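Local structure of major capsid protein (Human herpesvirus 1, 1NO7) at residues H246-A251 with I361-M366. The protein forms the capsid shell of the herpesvirus as its major capsid protein, VP5, here represented by the protease-resistant upper domain. Residues are numbered along the deposited sequence; the frame is centred on the assembly and turned at random.
Sequences HVEALA and IYYYVM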
ATOM      1  N   HIS A 246       1.130  -9.323 -15.662  1.00 42.26           N
ATOM      2  CA  HIS A 246       2.190  -8.322 -15.746  1.00 42.26           C
ATOM      3  C   HIS A 246       3.042  -8.496 -14.504  1.00 42.26           C
ATOM      4  O   HIS A 246       4.218  -8.838 -14.600  1.00 42.26           O
ATOM      5  CB  HIS A 246       1.581  -6.917 -15.761  1.00 40.95           C
ATOM      6  CG  HIS A 246       2.529  -5.843 -16.185  1.00 40.95           C
ATOM      7  ND1 HIS A 246       2.806  -5.578 -17.510  1.00 40.95           N
ATOM      8  CD2 HIS A 246       3.242  -4.947 -15.462  1.00 40.95           C
ATOM      9  CE1 HIS A 246       3.648  -4.560 -17.586  1.00 40.95           C
ATOM     10  NE2 HIS A 246       3.928  -4.159 -16.358  1.00 40.95           N
ATOM     11  N   VAL A 247       2.444  -8.269 -13.336  1.00 15.79           N
ATOM     12  CA  VAL A 247       3.175  -8.422 -12.086  1.00 15.79           C
ATOM     13  C   VAL A 247       3.940  -9.739 -12.102  1.00 15.79           C
ATOM     14  O   VAL A 247       4.902  -9.913 -11.350  1.00 15.79           O
ATOM     15  CB  VAL A 247       2.236  -8.394 -10.857  1.00 18.75           C
ATOM     16  CG1 VAL A 247       2.970  -8.931  -9.606  1.00 18.75           C
ATOM     17  CG2 VAL A 247       1.754  -6.944 -10.614  1.00 18.75           C
ATOM     18  N   GLU A 248       3.529 -10.667 -12.961  1.00 41.46           N
ATOM     19  CA  GLU A 248       4.239 -11.931 -13.040  1.00 41.46           C
ATOM     20  C   GLU A 248       5.532 -11.728 -13.814  1.00 41.46           C
ATOM     21  O   GLU A 248       6.558 -12.296 -13.452  1.00 41.46           O
ATOM     22  CB  GLU A 248       3.380 -13.005 -13.712  1.00143.20           C
ATOM     23  CG  GLU A 248       2.271 -13.542 -12.824  1.00143.20           C
ATOM     24  CD  GLU A 248       1.542 -14.717 -13.446  1.00143.20           C
ATOM     25  OE1 GLU A 248       2.174 -15.775 -13.652  1.00143.20           O
ATOM     26  OE2 GLU A 248       0.335 -14.581 -13.732  1.00143.20           O
ATOM     27  N   ALA A 249       5.488 -10.911 -14.866  1.00 50.69           N
ATOM     28  CA  ALA A 249       6.678 -10.647 -15.680  1.00 50.69           C
ATOM     29  C   ALA A 249       7.660  -9.777 -14.922  1.00 50.69           C
ATOM     30  O   ALA A 249       8.855 -10.060 -14.908  1.00 50.69           O
ATOM     31  CB  ALA A 249       6.303  -9.972 -16.997  1.00 23.44           C
ATOM     32  N   LEU A 250       7.160  -8.721 -14.293  1.00 46.64           N
ATOM     33  CA  LEU A 250       8.028  -7.837 -13.535  1.00 46.64           C
ATOM     34  C   LEU A 250       8.824  -8.636 -12.515  1.00 46.64           C
ATOM     35  O   LEU A 250       9.950  -8.268 -12.156  1.00 46.64           O
ATOM     36  CB  LEU A 250       7.206  -6.789 -12.805  1.00 43.60           C
ATOM     37  CG  LEU A 250       6.359  -5.968 -13.765  1.00 43.60           C
ATOM     38  CD1 LEU A 250       5.473  -5.018 -12.981  1.00 43.60           C
ATOM     39  CD2 LEU A 250       7.283  -5.218 -14.715  1.00 43.60           C
ATOM     40  N   ALA A 251       8.234  -9.723 -12.033  1.00 29.23           N
ATOM     41  CA  ALA A 251       8.915 -10.554 -11.050  1.00 29.23           C
ATOM     42  C   ALA A 251      10.072 -11.266 -11.742  1.00 29.23           C
ATOM     43  O   ALA A 251      11.195 -11.297 -11.228  1.00 29.23           O
ATOM     44  CB  ALA A 251       7.941 -11.571 -10.454  1.00 54.60           C
ATOM     45  N   ILE A 361       5.795  -5.692  -5.480  1.00 13.34           N
ATOM     46  CA  ILE A 361       5.895  -5.307  -6.888  1.00 13.34           C
ATOM     47  C   ILE A 361       4.695  -4.444  -7.275  1.00 13.34           C
ATOM     48  O   ILE A 361       4.840  -3.389  -7.912  1.00 13.34           O
ATOM     49  CB  ILE A 361       5.880  -6.511  -7.824  1.00 24.57           C
ATOM     50  CG1 ILE A 361       7.093  -7.406  -7.523  1.00 24.57           C
ATOM     51  CG2 ILE A 361       5.813  -6.019  -9.269  1.00 24.57           C
ATOM     52  CD1 ILE A 361       7.409  -8.472  -8.605  1.00 24.57           C
ATOM     53  N   TYR A 362       3.513  -4.902  -6.877  1.00 26.00           N
ATOM     54  CA  TYR A 362       2.268  -4.215  -7.176  1.00 26.00           C
ATOM     55  C   TYR A 362       2.206  -2.820  -6.551  1.00 26.00           C
ATOM     56  O   TYR A 362       1.977  -1.824  -7.250  1.00 26.00           O
ATOM     57  CB  TYR A 362       1.090  -5.046  -6.657  1.00 34.95           C
ATOM     58  CG  TYR A 362      -0.232  -4.599  -7.219  1.00 34.95           C
ATOM     59  CD1 TYR A 362      -0.615  -4.966  -8.513  1.00 34.95           C
ATOM     60  CD2 TYR A 362      -1.068  -3.744  -6.497  1.00 34.95           C
ATOM     61  CE1 TYR A 362      -1.804  -4.487  -9.081  1.00 34.95           C
ATOM     62  CE2 TYR A 362      -2.253  -3.257  -7.056  1.00 34.95           C
ATOM     63  CZ  TYR A 362      -2.610  -3.631  -8.348  1.00 34.95           C
ATOM     64  OH  TYR A 362      -3.754  -3.130  -8.921  1.00 34.95           O
ATOM     65  N   TYR A 363       2.418  -2.761  -5.234  1.00 33.62           N
ATOM     66  CA  TYR A 363       2.353  -1.509  -4.475  1.00 33.62           C
ATOM     67  C   TYR A 363       3.431  -0.465  -4.759  1.00 33.62           C
ATOM     68  O   TYR A 363       3.148   0.750  -4.749  1.00 33.62           O
ATOM     69  CB  TYR A 363       2.330  -1.818  -2.977  1.00 55.89           C
ATOM     70  CG  TYR A 363       1.010  -2.377  -2.555  1.00 55.89           C
ATOM     71  CD1 TYR A 363       0.555  -3.590  -3.066  1.00 55.89           C
ATOM     72  CD2 TYR A 363       0.164  -1.654  -1.726  1.00 55.89           C
ATOM     73  CE1 TYR A 363      -0.722  -4.066  -2.771  1.00 55.89           C
ATOM     74  CE2 TYR A 363      -1.116  -2.117  -1.421  1.00 55.89           C
ATOM     75  CZ  TYR A 363      -1.558  -3.321  -1.948  1.00 55.89           C
ATOM     76  OH  TYR A 363      -2.840  -3.763  -1.668  1.00 55.89           O
ATOM     77  N   TYR A 364       4.654  -0.938  -5.011  1.00 31.45           N
ATOM     78  CA  TYR A 364       5.781  -0.054  -5.291  1.00 31.45           C
ATOM     79  C   TYR A 364       5.991   0.224  -6.773  1.00 31.45           C
ATOM     80  O   TYR A 364       6.684   1.166  -7.132  1.00 31.45           O
ATOM     81  CB  TYR A 364       7.060  -0.623  -4.679  1.00 21.01           C
ATOM     82  CG  TYR A 364       7.097  -0.515  -3.163  1.00 21.01           C
ATOM     83  CD1 TYR A 364       7.409  -1.633  -2.374  1.00 21.01           C
ATOM     84  CD2 TYR A 364       6.848   0.708  -2.517  1.00 21.01           C
ATOM     85  CE1 TYR A 364       7.474  -1.544  -0.968  1.00 21.01           C
ATOM     86  CE2 TYR A 364       6.912   0.818  -1.112  1.00 21.01           C
ATOM     87  CZ  TYR A 364       7.222  -0.319  -0.340  1.00 21.01           C
ATOM     88  OH  TYR A 364       7.252  -0.260   1.055  1.00 21.01           O
ATOM     89  N   VAL A 365       5.397  -0.573  -7.649  1.00 42.28           N
ATOM     90  CA  VAL A 365       5.574  -0.303  -9.068  1.00 42.28           C
ATOM     91  C   VAL A 365       4.248  -0.060  -9.775  1.00 42.28           C
ATOM     92  O   VAL A 365       3.969   1.049 -10.264  1.00 42.28           O
ATOM     93  CB  VAL A 365       6.262  -1.456  -9.769  1.00  8.08           C
ATOM     94  CG1 VAL A 365       6.506  -1.099 -11.226  1.00  8.08           C
ATOM     95  CG2 VAL A 365       7.560  -1.778  -9.070  1.00  8.08           C
ATOM     96  N   MET A 366       3.446  -1.122  -9.832  1.00 38.19           N
ATOM     97  CA  MET A 366       2.133  -1.105 -10.463  1.00 38.19           C
ATOM     98  C   MET A 366       1.274   0.086 -10.006  1.00 38.19           C
ATOM     99  O   MET A 366       0.774   0.852 -10.843  1.00 38.19           O
ATOM    100  CB  MET A 366       1.422  -2.426 -10.159  1.00 19.16           C
ATOM    101  CG  MET A 366       2.134  -3.662 -10.715  1.00 19.16           C
ATOM    102  SD  MET A 366       1.675  -4.042 -12.477  1.00 19.16           S
ATOM    103  CE  MET A 366       1.322  -2.371 -13.138  1.00 19.16           C
TER
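Val-247 and Tyr-362 mark the nearest backbone approach between two helical segments, 246-251 and 361-366, which run almost at right angles (88°) with local axes 10.7 Å apart. The CA atoms of Val-247 and Tyr-362 lie 6.5 Å apart. Segment 361-366 widens into a pi-type turn at 362-366, where Ile-361 O accepts from both Val-365 N and Met-366 N.

Val-247 points into the crossing and splits its contacts between two branches. CG1, anti to the backbone N (chi1 165°), rests near Ile-361 CG2, whereas CG2 lies by CG and SD of Met-366 and also meets the edge of the Tyr-362 ring, close to its plane, with CD1 3.7 Å away. Ile-361 is likewise divided: its CG2 branch packs on CB and CD1 of Leu-250, and the longer CG1 arm carries Ile-361 CD1 against Ala-251 CA and, at 3.6 Å, Ala-251 CB. Leu-250 CD1 touches Ile-361 CG2 at 3.9 Å and, in a roughly perpendicular direction, Met-366 SD at 4.0 Å, with Val-365 CG1 more loosely beside it.

The bend at chi2 (-86°) swings the Met-366 sulfur toward the His-246 ring, and a further bend at chi3 directs the terminal CE. SD is 3.5 Å from CD2 of His-246 and 4.5 Å from the ring centroid, an oblique sulfur-aromatic approach. Across the interface the contact is otherwise apolar; the phenol of Tyr-362 finds its polar partner elsewhere, with OH hydrogen-bonded to Val-215 O. Helix 567-577 adjoins the same core through Thr-571, which touches Leu-250 and Val-365, and Tyr-572, whose ring meets that of His-246.

The arrangement is a near-perpendicular helix-helix packing, joining helices 234-256 and 353-371 through branched aliphatic side chains and a methionine in the buried interior of the VP5 upper domain.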